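Local coordinates for neuraminidase (Influenza A virus, PDB 4K3Y), which is of uncertain function but, as a neuraminidase-like protein of a bat influenza virus, forms the beta-propeller ectodomain characteristic of viral neuraminidases, at residues V22-G27 with L353-G358; N78-K83 with L93-V98; S101-H106 with S147-N152; Q265-E270 with S319-P324. All coordinates share one frame; numbering follows the deposited sequence.

Contact 1: V22-G27 with L353-G358; sequences VPTYRG and LITFCG
Phe356 leans over the neighbouring strand onto Val22 and Pro23. Its CG stands anti to its own carbonyl carbon (chi1 -78°), which carries the ring toward that strand. CB and CG pass the carbonyl oxygen of Val22, CD2 reaches Val22 C at 3.5 Å, and CE2 ends against Pro23 CD at 3.5 Å. Pro23 CB lies above the rim of one face, while Phe336 and Trp368 also meet the ring.

At the corner, Thr24 meets Thr355, which lies on the opposite face of the sheet from Phe356. The hydroxyls Thr24 OG1 and Thr355 OG1 are hydrogen-bonded at 2.7 Å, their side chains crossing at about a right angle. Beside them Thr24 CG2 touches Cys357 SG, 3.6 Å away, whose sulfur is bonded to Cys335. The Tyr25 ring passes Leu353, with CE2 4.1 Å from Leu353 CB, and meets edge-to-face the ring of Phe95 of a second subunit.

Antiparallel backbone bonds flank the corner at Thr24, among them Cys357 N to Val22 O (3.1 Å) and Gly27 N to Leu353 O (2.8 Å). An N-terminal strand thus completes a sheet whose other three strands are C-terminal, the "velcro" closure of a beta-propeller.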
loop_
_atom_site.group_PDB
_atom_site.type_symbol
_atom_site.label_atom_id
_atom_site.label_comp_id
_atom_site.label_asym_id
_atom_site.label_seq_id
_atom_site.Cartn_x
_atom_site.Cartn_y
_atom_site.Cartn_z
ATOM N N VAL C 22 -28.011 0.581 -11.300
ATOM C CA VAL C 22 -27.379 1.788 -10.752
ATOM C C VAL C 22 -25.872 1.660 -10.919
ATOM O O VAL C 22 -25.325 0.559 -10.836
ATOM C CB VAL C 22 -27.708 1.987 -9.250
ATOM C CG1 VAL C 22 -27.563 3.440 -8.857
ATOM C CG2 VAL C 22 -29.109 1.544 -8.962
ATOM N N PRO C 23 -25.189 2.774 -11.200
ATOM C CA PRO C 23 -23.720 2.689 -11.260
ATOM C C PRO C 23 -23.045 2.362 -9.913
ATOM O O PRO C 23 -23.493 2.759 -8.829
ATOM C CB PRO C 23 -23.288 4.082 -11.733
ATOM C CG PRO C 23 -24.518 4.956 -11.610
ATOM C CD PRO C 23 -25.703 4.044 -11.732
ATOM N N THR C 24 -21.949 1.626 -9.988
ATOM C CA THR C 24 -21.171 1.351 -8.793
ATOM C C THR C 24 -19.806 2.007 -8.912
ATOM O O THR C 24 -19.248 2.479 -7.929
ATOM C CB THR C 24 -21.021 -0.140 -8.584
ATOM O OG1 THR C 24 -20.564 -0.743 -9.801
ATOM C CG2 THR C 24 -22.370 -0.725 -8.242
ATOM N N TYR C 25 -19.283 2.047 -10.129
ATOM C CA TYR C 25 -18.073 2.796 -10.401
ATOM C C TYR C 25 -18.268 3.662 -11.631
ATOM O O TYR C 25 -18.952 3.264 -12.588
ATOM C CB TYR C 25 -16.886 1.867 -10.608
ATOM C CG TYR C 25 -15.636 2.599 -10.992
ATOM C CD1 TYR C 25 -14.908 3.295 -10.040
ATOM C CD2 TYR C 25 -15.181 2.600 -12.308
ATOM C CE1 TYR C 25 -13.752 3.971 -10.378
ATOM C CE2 TYR C 25 -14.022 3.278 -12.662
ATOM C CZ TYR C 25 -13.310 3.967 -11.692
ATOM O OH TYR C 25 -12.157 4.654 -12.015
ATOM N N ARG C 26 -17.668 4.850 -11.603
ATOM C CA ARG C 26 -17.749 5.759 -12.738
ATOM C C ARG C 26 -16.459 6.533 -12.904
ATOM O O ARG C 26 -16.243 7.557 -12.249
ATOM C CB ARG C 26 -18.921 6.725 -12.591
ATOM C CG ARG C 26 -19.041 7.676 -13.752
ATOM C CD ARG C 26 -20.372 8.373 -13.762
ATOM N NE ARG C 26 -20.391 9.556 -12.918
ATOM C CZ ARG C 26 -21.431 10.384 -12.838
ATOM N NH1 ARG C 26 -22.518 10.137 -13.553
ATOM N NH2 ARG C 26 -21.391 11.458 -12.045
ATOM N N GLY C 27 -15.602 6.044 -13.792
ATOM C CA GLY C 27 -14.326 6.693 -14.037
ATOM C C GLY C 27 -14.435 8.172 -14.379
ATOM O O GLY C 27 -15.463 8.652 -14.868
ATOM N N LEU C 353 -14.127 3.439 -17.609
ATOM C CA LEU C 353 -15.061 2.418 -17.190
ATOM C C LEU C 353 -16.219 2.980 -16.398
ATOM O O LEU C 353 -16.023 3.837 -15.515
ATOM C CB LEU C 353 -14.300 1.445 -16.304
ATOM C CG LEU C 353 -14.181 -0.005 -16.719
ATOM C CD1 LEU C 353 -14.334 -0.849 -15.472
ATOM C CD2 LEU C 353 -15.243 -0.332 -17.730
ATOM N N ILE C 354 -17.419 2.496 -16.723
ATOM C CA ILE C 354 -18.590 2.664 -15.870
ATOM C C ILE C 354 -19.055 1.253 -15.575
ATOM O O ILE C 354 -18.951 0.366 -16.444
ATOM C CB ILE C 354 -19.726 3.362 -16.595
ATOM C CG1 ILE C 354 -19.174 4.480 -17.449
ATOM C CG2 ILE C 354 -20.763 3.932 -15.604
ATOM C CD1 ILE C 354 -20.138 5.571 -17.556
ATOM N N THR C 355 -19.554 1.038 -14.359
ATOM C CA THR C 355 -20.091 -0.266 -13.989
ATOM C C THR C 355 -21.505 -0.101 -13.438
ATOM O O THR C 355 -21.860 0.958 -12.916
ATOM C CB THR C 355 -19.177 -1.004 -12.986
ATOM O OG1 THR C 355 -18.943 -0.167 -11.855
ATOM C CG2 THR C 355 -17.838 -1.348 -13.616
ATOM N N PHE C 356 -22.309 -1.149 -13.559
ATOM C CA PHE C 356 -23.697 -1.092 -13.132
ATOM C C PHE C 356 -23.990 -2.415 -12.480
ATOM O O PHE C 356 -23.514 -3.445 -12.953
ATOM C CB PHE C 356 -24.628 -0.940 -14.347
ATOM C CG PHE C 356 -24.698 0.454 -14.897
ATOM C CD1 PHE C 356 -23.818 0.874 -15.902
ATOM C CD2 PHE C 356 -25.662 1.350 -14.428
ATOM C CE1 PHE C 356 -23.889 2.186 -16.413
ATOM C CE2 PHE C 356 -25.738 2.650 -14.934
ATOM C CZ PHE C 356 -24.855 3.075 -15.927
ATOM N N CYS C 357 -24.778 -2.397 -11.409
ATOM C CA CYS C 357 -25.263 -3.633 -10.790
ATOM C C CYS C 357 -26.766 -3.556 -10.712
ATOM O O CYS C 357 -27.338 -2.458 -10.720
ATOM C CB CYS C 357 -24.655 -3.823 -9.399
ATOM S SG CYS C 357 -22.866 -4.114 -9.451
ATOM N N GLY C 358 -27.416 -4.710 -10.656
ATOM C CA GLY C 358 -28.867 -4.731 -10.690
ATOM C C GLY C 358 -29.555 -4.386 -9.375
ATOM O O GLY C 358 -29.065 -4.725 -8.296
#

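Contact 2: N78-K83 with L93-V98; sequences NVYSVK and LKFEAV
Glu96 OE2 is held by two groups: it accepts a hydrogen bond from Ser81 OG, 2.8 Å away, on its anti lone pair, and makes a salt bridge with Lys94 NZ of its own strand at 3.5 Å. The same Ser81 hydroxyl is also hydrogen-bonded to Arg54 NE, so a small charged network forms here, and the nearby cations would be expected to favour an ionised carboxylate.

Strands 78-83 and 94-98 form an antiparallel beta hairpin made of the third and the outermost strand of a propeller blade, interrupted by a classic beta bulge in which Glu96 and Ala97 both face Val79. The bulge is pinned by Val79 N to Ala97 O (3.0 Å) and by Glu96 N to Val79 O, the latter bent to 136° at the hydrogen. Past it, Ser81 and Lys94 exchange two regular backbone bonds.

On the face carrying Asn78, Tyr80 and Phe95 the rings form a T-shaped pair: the edge of Phe95 is turned to the face of Tyr80, with centroids 5.9 Å apart and planes at 71°. CG of Phe95 lies anti to its backbone N (chi1 167°), which swings the ring back toward strand 78-83, where its edge meets both Tyr80 and Asn78. Phe95 CE1 comes within 3.7 Å of Asn78 CG, the amide standing almost perpendicular to the ring. Phe95 also packs on Thr24 of a third subunit. Leu93 CG touches Tyr80 CD2 at 3.8 Å. Next to it, Val82 and Leu93 run alongside each other in the same direction, with Val82 CG1 3.7 Å from Leu93 CD1.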
loop_
_atom_site.group_PDB
_atom_site.type_symbol
_atom_site.label_atom_id
_atom_site.label_comp_id
_atom_site.label_asym_id
_atom_site.label_seq_id
_atom_site.Cartn_x
_atom_site.Cartn_y
_atom_site.Cartn_z
ATOM N N ASN C 78 1.782 -4.428 -21.332
ATOM C CA ASN C 78 1.612 -5.374 -20.217
ATOM C C ASN C 78 0.196 -5.449 -19.663
ATOM O O ASN C 78 -0.638 -4.583 -19.952
ATOM C CB ASN C 78 2.599 -5.060 -19.080
ATOM C CG ASN C 78 4.025 -5.384 -19.454
ATOM O OD1 ASN C 78 4.331 -6.509 -19.859
ATOM N ND2 ASN C 78 4.905 -4.399 -19.347
ATOM N N VAL C 79 -0.073 -6.493 -18.877
ATOM C CA VAL C 79 -1.367 -6.635 -18.194
ATOM C C VAL C 79 -1.303 -6.172 -16.742
ATOM O O VAL C 79 -0.375 -6.514 -15.999
ATOM C CB VAL C 79 -1.917 -8.079 -18.238
ATOM C CG1 VAL C 79 -3.355 -8.100 -17.726
ATOM C CG2 VAL C 79 -1.852 -8.646 -19.668
ATOM N N TYR C 80 -2.284 -5.375 -16.347
ATOM C CA TYR C 80 -2.331 -4.845 -14.990
ATOM C C TYR C 80 -3.711 -5.043 -14.406
ATOM O O TYR C 80 -4.658 -5.367 -15.125
ATOM C CB TYR C 80 -1.995 -3.349 -14.978
ATOM C CG TYR C 80 -0.577 -3.048 -15.387
ATOM C CD1 TYR C 80 -0.229 -2.900 -16.733
ATOM C CD2 TYR C 80 0.426 -2.911 -14.428
ATOM C CE1 TYR C 80 1.078 -2.620 -17.108
ATOM C CE2 TYR C 80 1.736 -2.635 -14.797
ATOM C CZ TYR C 80 2.060 -2.489 -16.133
ATOM O OH TYR C 80 3.361 -2.212 -16.497
ATOM N N SER C 81 -3.817 -4.848 -13.097
ATOM C CA SER C 81 -5.111 -4.780 -12.438
ATOM C C SER C 81 -5.018 -3.707 -11.373
ATOM O O SER C 81 -3.913 -3.370 -10.935
ATOM C CB SER C 81 -5.508 -6.129 -11.829
ATOM O OG SER C 81 -4.662 -6.477 -10.751
ATOM N N VAL C 82 -6.169 -3.145 -10.999
ATOM C CA VAL C 82 -6.298 -2.350 -9.777
ATOM C C VAL C 82 -7.551 -2.810 -9.055
ATOM O O VAL C 82 -8.377 -3.526 -9.622
ATOM C CB VAL C 82 -6.412 -0.831 -10.046
ATOM C CG1 VAL C 82 -5.136 -0.301 -10.708
ATOM C CG2 VAL C 82 -7.646 -0.540 -10.892
ATOM N N LYS C 83 -7.695 -2.428 -7.798
ATOM C CA LYS C 83 -8.934 -2.723 -7.112
ATOM C C LYS C 83 -9.958 -1.807 -7.748
ATOM O O LYS C 83 -9.698 -0.601 -7.885
ATOM C CB LYS C 83 -8.796 -2.412 -5.628
ATOM C CG LYS C 83 -9.956 -2.847 -4.770
ATOM C CD LYS C 83 -9.895 -2.077 -3.472
ATOM C CE LYS C 83 -10.750 -2.692 -2.384
ATOM N NZ LYS C 83 -10.563 -1.913 -1.122
ATOM N N LEU C 93 -1.162 0.173 -9.180
ATOM C CA LEU C 93 -1.019 -0.867 -10.210
ATOM C C LEU C 93 -0.429 -2.167 -9.682
ATOM O O LEU C 93 0.646 -2.152 -9.080
ATOM C CB LEU C 93 -0.108 -0.366 -11.328
ATOM C CG LEU C 93 -0.767 0.213 -12.576
ATOM C CD1 LEU C 93 -2.016 0.964 -12.211
ATOM C CD2 LEU C 93 0.186 1.137 -13.304
ATOM N N LYS C 94 -1.126 -3.281 -9.904
ATOM C CA LYS C 94 -0.528 -4.609 -9.745
ATOM C C LYS C 94 -0.185 -5.127 -11.135
ATOM O O LYS C 94 -1.064 -5.250 -11.995
ATOM C CB LYS C 94 -1.496 -5.575 -9.042
ATOM C CG LYS C 94 -1.090 -7.070 -9.078
ATOM C CD LYS C 94 -1.692 -7.821 -7.864
ATOM C CE LYS C 94 -1.969 -9.307 -8.109
ATOM N NZ LYS C 94 -3.360 -9.688 -7.650
ATOM N N PHE C 95 1.092 -5.396 -11.372
ATOM C CA PHE C 95 1.516 -6.017 -12.628
ATOM C C PHE C 95 1.067 -7.486 -12.658
ATOM O O PHE C 95 1.090 -8.177 -11.637
ATOM C CB PHE C 95 3.034 -5.895 -12.787
ATOM C CG PHE C 95 3.602 -6.747 -13.872
ATOM C CD1 PHE C 95 3.509 -6.357 -15.206
ATOM C CD2 PHE C 95 4.246 -7.930 -13.566
ATOM C CE1 PHE C 95 4.039 -7.141 -16.209
ATOM C CE2 PHE C 95 4.778 -8.718 -14.571
ATOM C CZ PHE C 95 4.671 -8.319 -15.893
ATOM N N GLU C 96 0.645 -7.964 -13.823
ATOM C CA GLU C 96 -0.032 -9.253 -13.877
ATOM C C GLU C 96 0.601 -10.269 -14.829
ATOM O O GLU C 96 0.747 -11.453 -14.486
ATOM C CB GLU C 96 -1.512 -9.042 -14.207
ATOM C CG GLU C 96 -2.303 -8.394 -13.071
ATOM C CD GLU C 96 -2.725 -9.394 -11.987
ATOM O OE1 GLU C 96 -2.282 -10.577 -12.044
ATOM O OE2 GLU C 96 -3.513 -8.994 -11.083
ATOM N N ALA C 97 0.978 -9.807 -16.017
ATOM C CA ALA C 97 1.480 -10.699 -17.060
ATOM C C ALA C 97 2.012 -9.893 -18.231
ATOM O O ALA C 97 1.882 -8.673 -18.265
ATOM C CB ALA C 97 0.374 -11.660 -17.538
ATOM N N VAL C 98 2.609 -10.591 -19.188
ATOM C CA VAL C 98 2.983 -9.983 -20.454
ATOM C C VAL C 98 1.923 -10.364 -21.470
ATOM O O VAL C 98 1.563 -11.537 -21.585
ATOM C CB VAL C 98 4.332 -10.507 -20.935
ATOM C CG1 VAL C 98 4.921 -9.577 -21.991
ATOM C CG2 VAL C 98 5.275 -10.641 -19.756
#

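Contact 3: S101-H106 with S147-N152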
loop_
_atom_site.group_PDB
_atom_site.type_symbol
_atom_site.label_atom_id
_atom_site.label_comp_id
_atom_site.label_asym_id
_atom_site.label_seq_id
_atom_site.Cartn_x
_atom_site.Cartn_y
_atom_site.Cartn_z
ATOM N N SER C 101 -3.696 -9.138 -24.566
ATOM C CA SER C 101 -5.055 -9.644 -24.454
ATOM C C SER C 101 -5.142 -10.594 -23.258
ATOM O O SER C 101 -4.363 -11.549 -23.138
ATOM C CB SER C 101 -5.459 -10.342 -25.759
ATOM O OG SER C 101 -6.685 -11.065 -25.627
ATOM N N ALA C 102 -6.080 -10.320 -22.362
ATOM C CA ALA C 102 -6.181 -11.110 -21.147
ATOM C C ALA C 102 -7.610 -11.388 -20.716
ATOM O O ALA C 102 -8.522 -10.601 -20.955
ATOM C CB ALA C 102 -5.384 -10.457 -19.996
ATOM N N SER C 103 -7.781 -12.537 -20.087
ATOM C CA SER C 103 -8.969 -12.851 -19.323
ATOM C C SER C 103 -8.477 -13.230 -17.914
ATOM O O SER C 103 -7.385 -13.804 -17.763
ATOM C CB SER C 103 -9.697 -14.012 -19.991
ATOM O OG SER C 103 -10.943 -14.271 -19.373
ATOM N N SER C 104 -9.238 -12.891 -16.873
ATOM C CA SER C 104 -8.894 -13.383 -15.520
ATOM C C SER C 104 -10.100 -13.905 -14.737
ATOM O O SER C 104 -11.239 -13.586 -15.076
ATOM C CB SER C 104 -8.161 -12.321 -14.697
ATOM O OG SER C 104 -9.025 -11.241 -14.412
ATOM N N CYS C 105 -9.831 -14.708 -13.709
ATOM C CA CYS C 105 -10.860 -15.277 -12.832
ATOM C C CYS C 105 -10.216 -15.612 -11.473
ATOM O O CYS C 105 -8.990 -15.702 -11.386
ATOM C CB CYS C 105 -11.607 -16.474 -13.402
ATOM S SG CYS C 105 -10.962 -17.148 -14.963
ATOM N N HIS C 106 -11.015 -15.801 -10.416
ATOM C CA HIS C 106 -10.467 -16.161 -9.089
ATOM C C HIS C 106 -11.263 -17.303 -8.446
ATOM O O HIS C 106 -12.491 -17.237 -8.373
ATOM C CB HIS C 106 -10.440 -14.935 -8.183
ATOM C CG HIS C 106 -9.694 -15.143 -6.894
ATOM N ND1 HIS C 106 -10.178 -15.921 -5.878
ATOM C CD2 HIS C 106 -8.512 -14.635 -6.478
ATOM C CE1 HIS C 106 -9.305 -15.910 -4.871
ATOM N NE2 HIS C 106 -8.293 -15.142 -5.214
ATOM N N SER C 147 -12.536 -10.657 -20.947
ATOM C CA SER C 147 -13.624 -10.623 -20.009
ATOM C C SER C 147 -13.267 -11.576 -18.878
ATOM O O SER C 147 -12.284 -12.312 -18.951
ATOM C CB SER C 147 -14.903 -11.103 -20.687
ATOM O OG SER C 147 -15.971 -11.136 -19.749
ATOM N N SER C 148 -14.072 -11.565 -17.828
ATOM C CA SER C 148 -13.858 -12.474 -16.726
ATOM C C SER C 148 -14.083 -13.917 -17.163
ATOM O O SER C 148 -15.041 -14.196 -17.916
ATOM C CB SER C 148 -14.803 -12.132 -15.579
ATOM O OG SER C 148 -14.555 -12.966 -14.460
ATOM N N CYS C 149 -13.201 -14.828 -16.733
ATOM C CA CYS C 149 -13.520 -16.259 -16.795
ATOM C C CYS C 149 -14.446 -16.596 -15.621
ATOM O O CYS C 149 -14.668 -15.772 -14.715
ATOM C CB CYS C 149 -12.260 -17.143 -16.672
ATOM S SG CYS C 149 -10.647 -16.363 -16.785
ATOM N N ILE C 150 -15.003 -17.801 -15.647
ATOM C CA ILE C 150 -15.909 -18.217 -14.582
ATOM C C ILE C 150 -15.301 -19.323 -13.716
ATOM O O ILE C 150 -14.892 -20.369 -14.217
ATOM C CB ILE C 150 -17.264 -18.673 -15.138
ATOM C CG1 ILE C 150 -17.773 -17.651 -16.177
ATOM C CG2 ILE C 150 -18.263 -18.859 -13.992
ATOM C CD1 ILE C 150 -18.227 -16.302 -15.598
ATOM N N CYS C 151 -15.231 -19.067 -12.413
ATOM C CA CYS C 151 -14.817 -20.071 -11.438
ATOM C C CYS C 151 -15.982 -20.457 -10.559
ATOM O O CYS C 151 -16.754 -19.605 -10.111
ATOM C CB CYS C 151 -13.720 -19.540 -10.521
ATOM S SG CYS C 151 -12.170 -19.240 -11.334
ATOM N N ASN C 152 -16.105 -21.745 -10.289
ATOM C CA ASN C 152 -17.032 -22.172 -9.259
ATOM C C ASN C 152 -16.574 -23.448 -8.590
ATOM O O ASN C 152 -16.360 -24.464 -9.261
ATOM C CB ASN C 152 -18.440 -22.332 -9.819
ATOM C CG ASN C 152 -19.504 -22.099 -8.775
ATOM O OD1 ASN C 152 -19.292 -21.363 -7.805
ATOM N ND2 ASN C 152 -20.660 -22.735 -8.959
#
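Cys105 and Cys149 point at each other and are joined by a disulfide, SG to SG 2.0 Å. In this beta-propeller it links strand 101-106 to the residue just ahead of strand 150-152. Those two strands, the innermost of successive blades, run 15° from parallel. The finer torsions of the bridge are doubtful, since Cys149 CB is modelled implausibly close to Cys105 SG.

Around the disulfide the side chains divide by direction. Ser104 and His106 turn away from the neighbouring segment, Ser104 onto Phe45 and the imidazole edge-to-face with Trp111. Ser147 and Ile150 likewise face away on the other side. Ser103, with OG anti to its backbone N (chi1 -174°), places OG off the Cys149 end of the bridge, 3.3 Å from Cys149 SG; its hydrogen bond to Ser147 O is modelled too short to be trusted.

A backbone bond lies beside the covalent link: Cys149 N gives to Ser104 O at 2.9 Å. Ser148 OG folds back on its own chain to Cys149 O, 2.8 Å away, and is also bonded to Ser47 OG.

A second cystine, Cys151 with Cys156, lies against the first. Cys151 SG rests on Cys105 CB at 3.5 Å, and Cys151 CB approaches His106 O at 3.4 Å.

Contact 4: Q265-E270 with S319-P324; sequences QGFMIE and SGLYQP
Gln265, Phe267 and Ile269 meet Ser319 and Leu321 in a buried contact, polar at one end and apolar at the other, close to the middle of the beta-propeller. Here the chain entering strand 268-269, the innermost of one blade, lies along strand 315-322, the innermost of the next, without pairing into one sheet.

At the polar end Ser319 N donates to Gln265 O at 3.0 Å. Water 1 grips the same oxygen, giving its hydrogen to Gln265 O at 2.6 Å and accepting one from Ser319 OG at 2.7 Å. The carbonyl thus has two donors, and the serine hydroxyl is tied to it indirectly. The Gln265 side chain runs out extended, its CG 3.5 Å from Ser319 O, and its NE2 is bonded to Ala146 O.

Phe267 carries the apolar end. Its CG sits between the backbone N and the carbonyl carbon (chi1 62°), turning the ring into the seam, where Ser319 OG lies obliquely, 3.5 Å from Phe267 CD1. Phe288, Ile290 and Phe336 pack around this ring from within the two blades. Leu321 crosses it at about a right angle in a CH-pi contact: Leu321 CD1 stands over one face, 3.8 Å from the Phe267 ring centroid, while Leu321 CD2 lies 4.0 Å from Phe267 CB, with Ile269 CG1 farther off.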
loop_
_atom_site.group_PDB
_atom_site.type_symbol
_atom_site.label_atom_id
_atom_site.label_comp_id
_atom_site.label_asym_id
_atom_site.label_seq_id
_atom_site.Cartn_x
_atom_site.Cartn_y
_atom_site.Cartn_z
ATOM N N GLN C 265 -17.765 -6.434 -28.540
ATOM C CA GLN C 265 -18.102 -7.236 -27.372
ATOM C C GLN C 265 -19.237 -6.569 -26.625
ATOM O O GLN C 265 -19.227 -5.350 -26.390
ATOM C CB GLN C 265 -16.878 -7.367 -26.469
ATOM C CG GLN C 265 -17.056 -8.087 -25.163
ATOM C CD GLN C 265 -15.705 -8.301 -24.506
ATOM O OE1 GLN C 265 -14.796 -7.461 -24.645
ATOM N NE2 GLN C 265 -15.539 -9.445 -23.830
ATOM N N GLY C 266 -20.220 -7.383 -26.264
ATOM C CA GLY C 266 -21.390 -6.909 -25.559
ATOM C C GLY C 266 -22.112 -8.129 -25.065
ATOM O O GLY C 266 -21.689 -9.258 -25.357
ATOM N N PHE C 267 -23.212 -7.909 -24.351
ATOM C CA PHE C 267 -23.843 -8.986 -23.603
ATOM C C PHE C 267 -25.359 -9.020 -23.749
ATOM O O PHE C 267 -26.002 -8.035 -24.138
ATOM C CB PHE C 267 -23.479 -8.862 -22.107
ATOM C CG PHE C 267 -23.965 -7.573 -21.464
ATOM C CD1 PHE C 267 -23.158 -6.431 -21.459
ATOM C CD2 PHE C 267 -25.226 -7.502 -20.864
ATOM C CE1 PHE C 267 -23.601 -5.239 -20.880
ATOM C CE2 PHE C 267 -25.673 -6.303 -20.276
ATOM C CZ PHE C 267 -24.865 -5.176 -20.291
ATOM N N MET C 268 -25.907 -10.187 -23.433
ATOM C CA MET C 268 -27.328 -10.382 -23.223
ATOM C C MET C 268 -27.464 -11.089 -21.875
ATOM O O MET C 268 -26.565 -11.846 -21.472
ATOM C CB MET C 268 -27.921 -11.248 -24.332
ATOM C CG MET C 268 -27.972 -10.593 -25.720
ATOM S SD MET C 268 -28.439 -11.764 -27.017
ATOM C CE MET C 268 -28.534 -10.692 -28.464
ATOM N N ILE C 269 -28.562 -10.842 -21.165
ATOM C CA ILE C 269 -28.811 -11.588 -19.939
ATOM C C ILE C 269 -30.060 -12.442 -20.089
ATOM O O ILE C 269 -31.149 -11.912 -20.330
ATOM C CB ILE C 269 -28.994 -10.676 -18.707
ATOM C CG1 ILE C 269 -27.779 -9.766 -18.520
ATOM C CG2 ILE C 269 -29.249 -11.531 -17.449
ATOM C CD1 ILE C 269 -27.957 -8.722 -17.425
ATOM N N GLU C 270 -29.903 -13.757 -19.944
ATOM C CA GLU C 270 -31.037 -14.680 -20.057
ATOM C C GLU C 270 -31.607 -15.072 -18.691
ATOM O O GLU C 270 -30.895 -15.598 -17.823
ATOM C CB GLU C 270 -30.640 -15.940 -20.827
ATOM C CG GLU C 270 -31.641 -17.074 -20.704
ATOM C CD GLU C 270 -32.841 -16.910 -21.619
ATOM O OE1 GLU C 270 -33.005 -15.822 -22.213
ATOM O OE2 GLU C 270 -33.619 -17.880 -21.751
ATOM N N SER C 319 -18.524 -3.877 -23.849
ATOM C CA SER C 319 -19.256 -4.015 -22.594
ATOM C C SER C 319 -19.238 -5.501 -22.155
ATOM O O SER C 319 -19.199 -6.409 -22.998
ATOM C CB SER C 319 -20.675 -3.436 -22.704
ATOM O OG SER C 319 -21.499 -4.183 -23.593
ATOM N N GLY C 320 -19.217 -5.742 -20.842
ATOM C CA GLY C 320 -19.080 -7.097 -20.342
ATOM C C GLY C 320 -19.772 -7.393 -19.033
ATOM O O GLY C 320 -20.191 -6.477 -18.331
ATOM N N LEU C 321 -19.895 -8.676 -18.697
ATOM C CA LEU C 321 -20.590 -9.082 -17.468
ATOM C C LEU C 321 -19.631 -9.479 -16.332
ATOM O O LEU C 321 -18.495 -9.900 -16.583
ATOM C CB LEU C 321 -21.497 -10.269 -17.786
ATOM C CG LEU C 321 -23.017 -10.150 -17.766
ATOM C CD1 LEU C 321 -23.490 -8.719 -17.981
ATOM C CD2 LEU C 321 -23.574 -11.086 -18.830
ATOM N N TYR C 322 -20.092 -9.354 -15.084
ATOM C CA TYR C 322 -19.337 -9.875 -13.932
ATOM C C TYR C 322 -20.217 -10.109 -12.707
ATOM O O TYR C 322 -21.179 -9.370 -12.489
ATOM C CB TYR C 322 -18.135 -8.981 -13.587
ATOM C CG TYR C 322 -18.461 -7.646 -12.954
ATOM C CD1 TYR C 322 -18.824 -6.545 -13.739
ATOM C CD2 TYR C 322 -18.368 -7.468 -11.574
ATOM C CE1 TYR C 322 -19.110 -5.306 -13.162
ATOM C CE2 TYR C 322 -18.647 -6.232 -10.985
ATOM C CZ TYR C 322 -19.015 -5.157 -11.782
ATOM O OH TYR C 322 -19.294 -3.942 -11.197
ATOM N N GLN C 323 -19.887 -11.142 -11.926
ATOM C CA GLN C 323 -20.602 -11.445 -10.674
ATOM C C GLN C 323 -19.731 -11.254 -9.424
ATOM O O GLN C 323 -18.736 -11.963 -9.239
ATOM C CB GLN C 323 -21.139 -12.874 -10.708
ATOM C CG GLN C 323 -22.287 -13.072 -11.682
ATOM C CD GLN C 323 -22.559 -14.548 -11.990
ATOM O OE1 GLN C 323 -21.635 -15.324 -12.299
ATOM N NE2 GLN C 323 -23.834 -14.942 -11.909
ATOM N N PRO C 324 -20.098 -10.290 -8.560
ATOM C CA PRO C 324 -19.392 -10.082 -7.286
ATOM C C PRO C 324 -19.662 -11.260 -6.353
ATOM O O PRO C 324 -20.800 -11.743 -6.358
ATOM C CB PRO C 324 -20.051 -8.814 -6.718
ATOM C CG PRO C 324 -20.785 -8.192 -7.853
ATOM C CD PRO C 324 -21.198 -9.328 -8.740
HETATM O O HOH W 1 -20.508 -3.142 -25.932
#

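Contacts 3 and 4 lie nearest the middle of the propeller, their centres 13 Å apart, and meet where Ser147 CB packs on Gln265 NE2 at 3.6 Å. Contact 1 shares a sheet with contact 4: Tyr322 OH lies 3.4 Å from Thr355 CB. Contact 2 lies in the blade before the first of the two that contact 3 joins, and they touch through Val79 CG1 and Ala102 CB at 3.9 Å. Contacts 1 and 2 do not touch within a chain, their centres being 21 Å apart, but they meet between subunits, where Arg26 packs on Val98 of a neighbouring subunit. The calcium ion, bound by Asn212, Asp216 and Gly262, is about 10 Å from the side chain of Met268 in contact 4.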